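Local coordinates for protein sulfate adenylyltransferase (Allochromatium vinosum, PDB 4DNX) that catalyses the transfer of the adenylyl group of ATP to sulfate, giving adenosine 5'-phosphosulfate and diphosphate, at residues L84-A90 with Q152-I157; S37-A41 with R102-V106; A251-F255 with S379-V383. All coordinates share one frame. Where two conformers were deposited one is given. Numbering follows the deposited sequence.

Interaction 1. Residues L84-A90 with Q152-I157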
# COMPACT_ATOMS: atom_id res chain seq x y z
N LEU A 84 16.96 19.46 -5.67
CA LEU A 84 18.37 19.33 -6.07
C LEU A 84 18.94 17.97 -5.67
O LEU A 84 18.54 17.34 -4.67
CB LEU A 84 19.20 20.44 -5.43
CG LEU A 84 19.05 21.85 -6.05
CD1 LEU A 84 19.63 22.89 -5.14
CD2 LEU A 84 19.77 21.90 -7.44
N CYS A 85 19.88 17.50 -6.49
CA CYS A 85 20.73 16.35 -6.11
C CYS A 85 22.15 16.86 -6.01
O CYS A 85 22.88 16.95 -7.02
CB CYS A 85 20.65 15.24 -7.18
SG CYS A 85 21.63 13.81 -6.67
N LEU A 86 22.52 17.23 -4.79
CA LEU A 86 23.85 17.80 -4.52
C LEU A 86 24.75 16.71 -3.98
O LEU A 86 24.33 15.89 -3.18
CB LEU A 86 23.72 18.91 -3.48
CG LEU A 86 23.09 20.22 -3.97
CD1 LEU A 86 22.79 21.16 -2.81
CD2 LEU A 86 24.08 20.88 -4.91
N LEU A 87 26.01 16.74 -4.41
CA LEU A 87 27.02 15.70 -4.09
C LEU A 87 28.33 16.42 -3.73
O LEU A 87 28.61 17.52 -4.22
CB LEU A 87 27.27 14.84 -5.30
CG LEU A 87 26.07 14.06 -5.91
CD1 LEU A 87 26.60 13.40 -7.18
CD2 LEU A 87 25.52 13.04 -4.91
N GLU A 88 29.17 15.76 -2.94
CA GLU A 88 30.49 16.28 -2.66
C GLU A 88 31.33 16.35 -3.96
O GLU A 88 32.08 17.31 -4.21
CB GLU A 88 31.14 15.37 -1.62
CG GLU A 88 32.52 15.81 -1.20
CD GLU A 88 32.53 17.24 -0.69
OE1 GLU A 88 31.57 17.62 0.02
OE2 GLU A 88 33.50 17.98 -1.03
N SER A 89 31.17 15.33 -4.80
CA SER A 89 31.92 15.27 -6.06
C SER A 89 31.18 14.42 -7.11
O SER A 89 30.49 13.48 -6.77
CB SER A 89 33.31 14.66 -5.79
OG SER A 89 33.95 14.34 -7.00
N ALA A 90 31.37 14.74 -8.39
CA ALA A 90 30.81 13.92 -9.47
C ALA A 90 31.88 13.02 -10.12
O ALA A 90 31.66 12.50 -11.22
CB ALA A 90 30.12 14.80 -10.52
N GLN A 152 25.52 19.18 2.02
CA GLN A 152 25.38 18.09 1.05
C GLN A 152 26.46 18.09 -0.02
O GLN A 152 26.51 17.15 -0.83
CB GLN A 152 24.05 18.18 0.32
CG GLN A 152 22.81 18.12 1.25
CD GLN A 152 21.55 18.33 0.44
OE1 GLN A 152 20.98 17.37 -0.07
NE2 GLN A 152 21.17 19.60 0.21
N GLY A 153 27.28 19.11 -0.05
CA GLY A 153 28.23 19.32 -1.13
C GLY A 153 27.70 20.35 -2.11
O GLY A 153 26.54 20.82 -1.97
N ARG A 154 28.50 20.64 -3.14
CA ARG A 154 28.24 21.76 -4.06
C ARG A 154 28.20 21.36 -5.53
O ARG A 154 28.17 22.23 -6.41
CB ARG A 154 29.31 22.86 -3.86
CG ARG A 154 29.33 23.47 -2.47
CD ARG A 154 27.97 24.05 -2.07
NE ARG A 154 28.13 25.05 -1.02
CZ ARG A 154 28.80 26.20 -1.13
NH1 ARG A 154 29.39 26.58 -2.28
NH2 ARG A 154 28.87 26.98 -0.07
N THR A 155 28.20 20.05 -5.83
CA THR A 155 28.06 19.59 -7.21
C THR A 155 26.61 19.16 -7.44
O THR A 155 26.15 18.19 -6.86
CB THR A 155 29.02 18.41 -7.51
OG1 THR A 155 30.38 18.84 -7.31
CG2 THR A 155 28.89 17.95 -8.97
N ALA A 156 25.91 19.87 -8.33
CA ALA A 156 24.51 19.55 -8.64
C ALA A 156 24.44 18.70 -9.90
O ALA A 156 25.01 19.10 -10.95
CB ALA A 156 23.74 20.84 -8.83
N ILE A 157 23.79 17.55 -9.82
CA ILE A 157 23.55 16.72 -11.02
C ILE A 157 22.07 16.81 -11.34
O ILE A 157 21.20 16.75 -10.42
CB ILE A 157 24.08 15.28 -10.84
CG1 ILE A 157 23.37 14.57 -9.70
CG2 ILE A 157 25.59 15.35 -10.53
CD1 ILE A 157 23.66 13.04 -9.66
O HOH W 1 20.38 17.03 -2.67
O HOH W 2 20.30 18.86 -9.00
O HOH W 3 31.18 19.87 -3.49
O HOH W 4 31.83 20.31 -5.74

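Interaction 2. Residues S37-A41 with R102-V106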
# COMPACT_ATOMS: atom_id res chain seq x y z
N SER A 37 22.07 12.20 -0.99
CA SER A 37 21.68 12.58 0.40
C SER A 37 20.28 12.07 0.73
O SER A 37 19.46 11.77 -0.15
CB SER A 37 21.69 14.10 0.56
OG SER A 37 20.67 14.72 -0.23
N SER A 38 19.97 12.02 2.02
CA SER A 38 18.59 11.68 2.39
C SER A 38 17.57 12.68 1.79
O SER A 38 16.43 12.27 1.42
CB SER A 38 18.48 11.57 3.94
OG SER A 38 17.19 11.20 4.38
N GLN A 39 17.95 13.97 1.67
CA GLN A 39 17.09 14.98 1.06
C GLN A 39 16.80 14.63 -0.41
O GLN A 39 15.63 14.60 -0.81
CB GLN A 39 17.68 16.40 1.21
CG GLN A 39 16.96 17.44 0.35
CD GLN A 39 17.53 18.83 0.59
OE1 GLN A 39 18.15 19.45 -0.31
NE2 GLN A 39 17.35 19.33 1.82
N ALA A 40 17.83 14.33 -1.18
CA ALA A 40 17.61 13.93 -2.56
C ALA A 40 16.80 12.63 -2.64
O ALA A 40 16.01 12.43 -3.59
CB ALA A 40 18.94 13.78 -3.30
N ALA A 41 17.08 11.67 -1.75
CA ALA A 41 16.32 10.40 -1.78
C ALA A 41 14.83 10.64 -1.55
O ALA A 41 13.96 10.00 -2.17
CB ALA A 41 16.92 9.36 -0.78
N ARG A 102 21.78 5.63 -5.40
CA ARG A 102 21.69 4.61 -4.36
C ARG A 102 21.18 5.26 -3.07
O ARG A 102 21.45 6.43 -2.84
CB ARG A 102 23.04 3.95 -4.16
CG ARG A 102 23.37 2.97 -5.34
CD ARG A 102 24.71 2.28 -5.18
NE ARG A 102 24.87 1.24 -6.21
CZ ARG A 102 24.40 -0.02 -6.16
NH1 ARG A 102 23.62 -0.47 -5.15
NH2 ARG A 102 24.64 -0.82 -7.20
N ASP A 103 20.43 4.50 -2.28
CA ASP A 103 19.68 4.99 -1.12
C ASP A 103 20.61 5.08 0.12
O ASP A 103 21.16 4.07 0.55
CB ASP A 103 18.55 3.97 -0.83
CG ASP A 103 17.45 4.54 0.01
OD1 ASP A 103 17.68 5.49 0.83
OD2 ASP A 103 16.29 4.05 -0.16
N PRO A 104 20.71 6.27 0.72
CA PRO A 104 21.52 6.40 1.94
C PRO A 104 20.87 5.81 3.18
O PRO A 104 21.57 5.65 4.22
CB PRO A 104 21.67 7.92 2.09
CG PRO A 104 20.37 8.48 1.57
CD PRO A 104 20.17 7.57 0.30
N ASN A 105 19.59 5.47 3.10
CA ASN A 105 18.82 5.10 4.31
C ASN A 105 18.39 3.62 4.38
O ASN A 105 17.48 3.25 5.13
CB ASN A 105 17.59 5.98 4.42
CG ASN A 105 17.93 7.45 4.65
OD1 ASN A 105 18.87 7.81 5.42
ND2 ASN A 105 17.18 8.30 3.99
N VAL A 106 19.01 2.80 3.55
CA VAL A 106 18.81 1.35 3.55
C VAL A 106 20.16 0.67 3.55
O VAL A 106 21.04 1.00 2.72
CB VAL A 106 17.93 0.91 2.32
CG1 VAL A 106 17.77 -0.64 2.32
CG2 VAL A 106 16.56 1.63 2.37

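Interaction 3. Residues A251-F255 with S379-V383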
# COMPACT_ATOMS: atom_id res chain seq x y z
N ALA A 251 -10.66 6.97 14.34
CA ALA A 251 -11.41 7.00 13.08
C ALA A 251 -12.65 6.10 13.12
O ALA A 251 -13.77 6.49 12.72
CB ALA A 251 -10.46 6.59 11.92
N GLU A 252 -12.46 4.89 13.62
CA GLU A 252 -13.52 3.87 13.65
C GLU A 252 -14.64 4.19 14.60
O GLU A 252 -15.82 3.95 14.28
CB GLU A 252 -12.93 2.51 13.98
CG GLU A 252 -12.60 1.72 12.71
CD GLU A 252 -11.15 1.86 12.28
OE1 GLU A 252 -10.37 0.94 12.64
OE2 GLU A 252 -10.78 2.85 11.58
N LEU A 253 -14.30 4.73 15.77
CA LEU A 253 -15.28 4.87 16.84
C LEU A 253 -15.96 6.26 16.89
O LEU A 253 -17.08 6.39 17.39
CB LEU A 253 -14.66 4.55 18.21
CG LEU A 253 -14.09 3.13 18.43
CD1 LEU A 253 -13.52 2.99 19.83
CD2 LEU A 253 -15.16 2.02 18.18
N TYR A 254 -15.29 7.29 16.37
CA TYR A 254 -15.74 8.67 16.59
C TYR A 254 -16.06 9.44 15.29
O TYR A 254 -16.53 10.59 15.33
CB TYR A 254 -14.77 9.42 17.50
CG TYR A 254 -14.73 8.85 18.92
CD1 TYR A 254 -15.70 9.21 19.86
CD2 TYR A 254 -13.79 7.90 19.28
CE1 TYR A 254 -15.69 8.69 21.15
CE2 TYR A 254 -13.76 7.35 20.56
CZ TYR A 254 -14.71 7.75 21.49
OH TYR A 254 -14.70 7.23 22.76
N PHE A 255 -15.79 8.83 14.14
CA PHE A 255 -16.20 9.45 12.88
C PHE A 255 -17.33 8.65 12.23
O PHE A 255 -17.41 7.45 12.46
CB PHE A 255 -15.02 9.52 11.92
CG PHE A 255 -14.06 10.65 12.20
CD1 PHE A 255 -13.14 10.57 13.28
CD2 PHE A 255 -14.03 11.78 11.37
CE1 PHE A 255 -12.22 11.64 13.52
CE2 PHE A 255 -13.10 12.85 11.59
CZ PHE A 255 -12.20 12.77 12.67
N SER A 379 -9.21 13.75 25.66
CA SER A 379 -8.75 12.45 25.11
C SER A 379 -9.89 11.42 25.13
O SER A 379 -10.65 11.32 26.11
CB SER A 379 -7.53 11.94 25.90
OG SER A 379 -6.93 10.84 25.23
N ARG A 380 -10.01 10.65 24.05
CA ARG A 380 -11.01 9.56 24.04
C ARG A 380 -10.50 8.40 24.88
O ARG A 380 -9.30 8.05 24.77
CB ARG A 380 -11.23 9.08 22.60
CG ARG A 380 -11.63 10.20 21.63
CD ARG A 380 -12.94 10.90 22.12
NE ARG A 380 -13.50 11.74 21.06
CZ ARG A 380 -14.73 12.26 21.12
NH1 ARG A 380 -15.49 12.05 22.19
NH2 ARG A 380 -15.20 13.02 20.13
N PRO A 381 -11.37 7.78 25.69
CA PRO A 381 -10.87 6.69 26.56
C PRO A 381 -10.13 5.57 25.81
O PRO A 381 -9.14 5.04 26.33
CB PRO A 381 -12.15 6.14 27.22
CG PRO A 381 -13.13 7.26 27.13
CD PRO A 381 -12.82 8.01 25.89
N GLU A 382 -10.60 5.20 24.61
CA GLU A 382 -9.99 4.05 23.91
C GLU A 382 -8.62 4.42 23.34
O GLU A 382 -7.73 3.56 23.25
CB GLU A 382 -10.88 3.58 22.76
CG GLU A 382 -12.25 3.16 23.25
CD GLU A 382 -13.29 4.29 23.30
OE1 GLU A 382 -14.47 3.91 23.47
OE2 GLU A 382 -12.95 5.50 23.22
N VAL A 383 -8.48 5.68 22.97
CA VAL A 383 -7.18 6.21 22.48
C VAL A 383 -6.21 6.30 23.71
O VAL A 383 -5.04 5.85 23.66
CB VAL A 383 -7.36 7.56 21.76
CG1 VAL A 383 -6.00 8.16 21.35
CG2 VAL A 383 -8.29 7.42 20.46

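Interaction 1. Residues L84-A90 with Q152-I157
Leu86 fits over the small Ala156 on one face of this strand pair. Its CD2 lies 3.9 Å from Ala156 CB, and its CD1 is 3.8 Å from Gln152 NE2. On the other face, the tip of Ile157 fills the notch between two side chains: Cys85 SG rests on Ile157 CG1 (3.6 Å), and Leu87 CD1 meets Ile157 CD1 (3.9 Å). Ala90 CB packs on Thr155 CG2 (3.7 Å). Gly153, with no side chain, lets the backbones close in: its CA is 3.6 Å from Leu87 O, and a CB would clash with that oxygen and with Glu88 N. Antiparallel bonds hold the strands: Leu87 N to Thr155 O (2.9 Å), Thr155 N to Leu87 O (3.0 Å) and Ile157 N to Cys85 O (3.0 Å). One water joins Leu84 O and Leu86 N to Gln152 OE1, which also bonds Ser37. Arg154 and Thr155 both face Leu87, a classic beta bulge in the mixed sheet of the PUA-like domain.

Interaction 2. Residues S37-A41 with R102-V106
The apolar part of this contact centres on Pro104. Its ring sits against the first turn of helix 38-48. Pro104 CG lies 3.6 Å from Ser38 N and 3.7 Å from Ser37 C, so one ring corner touches the backbone where the helix begins. Pro104 CD packs on Ala41 CB at 3.9 Å. Ala41 points toward the loop, one turn on from Ser37. Its small methyl lets the proline come close.

One direct hydrogen bond joins the two segments. Asn105 ND2 donates to Ser38 OG at 2.9 Å, with a nearly straight angle of 166°. Ser38 OG also bonds Asp268, which lies in the ATP-sulfurylase family region. Ser38, at the helix start, therefore joins both the Asn105 loop and Asp268.

Two local motifs shape the partners. Ser37 is the N-cap of helix 38-48: its OG accepts from Ala40 N at 3.0 Å. Asp103 makes an Asx turn, with OD1 accepting from Asn105 N at 3.0 Å. This turn lies in the loop between strands 98-102 and 111-116 of the mixed sheet of the PUA-like domain. Strand 98-102 pairs in parallel with strand 33-35, which comes just before helix 38-48, so the loop and the helix start follow neighbouring strands.

Further polar bonds tie both segments to their surroundings: Ser37 OG bonds Gln152, and Asp103 OD2 bonds Ser167 at the start of helix 167-172.

Interaction 3. Residues A251-F255 with S379-V383
Tyr254 lays one ring face against the side chain of Arg380. The guanidinium of Arg380 lies flat on the ring, with centres 4.1 Å apart and planes at 16°. This is a cation-pi stack. The aliphatic part of the arginine joins in: Arg380 CD is 3.7 Å from the ring centroid and close to the ring normal, a CH-pi contact. The closest atoms of the two residues are Tyr254 CD1 and Arg380 CZ, at 3.4 Å.

The hydroxyl end of the ring makes a different bond. Tyr254 OH donates to Glu382 OE2 at 2.5 Å, a short hydrogen bond. This carboxylate oxygen lies at the ring edge, near its plane. One tyrosine thus uses its face for a cation and its hydroxyl for an anion. Tyr254 OH also touches Pro381 CD at 3.7 Å. Beside it, Leu253 CD1 rests on Glu382 CG at 3.7 Å.

Both main partners sit at helix ends. Tyr254 closes helix 240-254, and Phe255 is the first residue to leave helical angles. Arg380 is at the N-cap position of helix 381-393, and Glu382 lies in its first turn.

The contact therefore joins the C-terminal end of one helix to the N-terminal end of another, at the surface. Helix 206-219 lies next to both: its Glu209 forms a salt bridge with Arg380, and its Lys213 bonds Tyr254 O. Next along the chain, Phe255 packs on Val260 of strand 260-266. Helix 240-254 connects parallel strands 223-230 and 260-266, a beta-alpha-beta unit of the Rossmann-like fold, with 260-266 an outermost strand of its five-stranded sheet.

In the fold
Interactions 1 and 2 belong to the PUA-like region and touch each other, their centres about 13 Å apart. Gln152 of interaction 1 reaches Ser37 and Gln39 of interaction 2, and their segments alternate along the chain. Both involve the mixed sheet: interaction 1 pairs two of its strands, while interaction 2 sets a loop between strands against a helix start. Both are partly buried. Interaction 3 is a surface contact in the ATP-sulfurylase region, with its centre about 47 Å from that of interaction 1. The chemistry differs accordingly. Backbone bonds and apolar side chains dominate interaction 1, a proline and one side-chain bond make interaction 2, and aromatic and charged groups join helix ends in interaction 3.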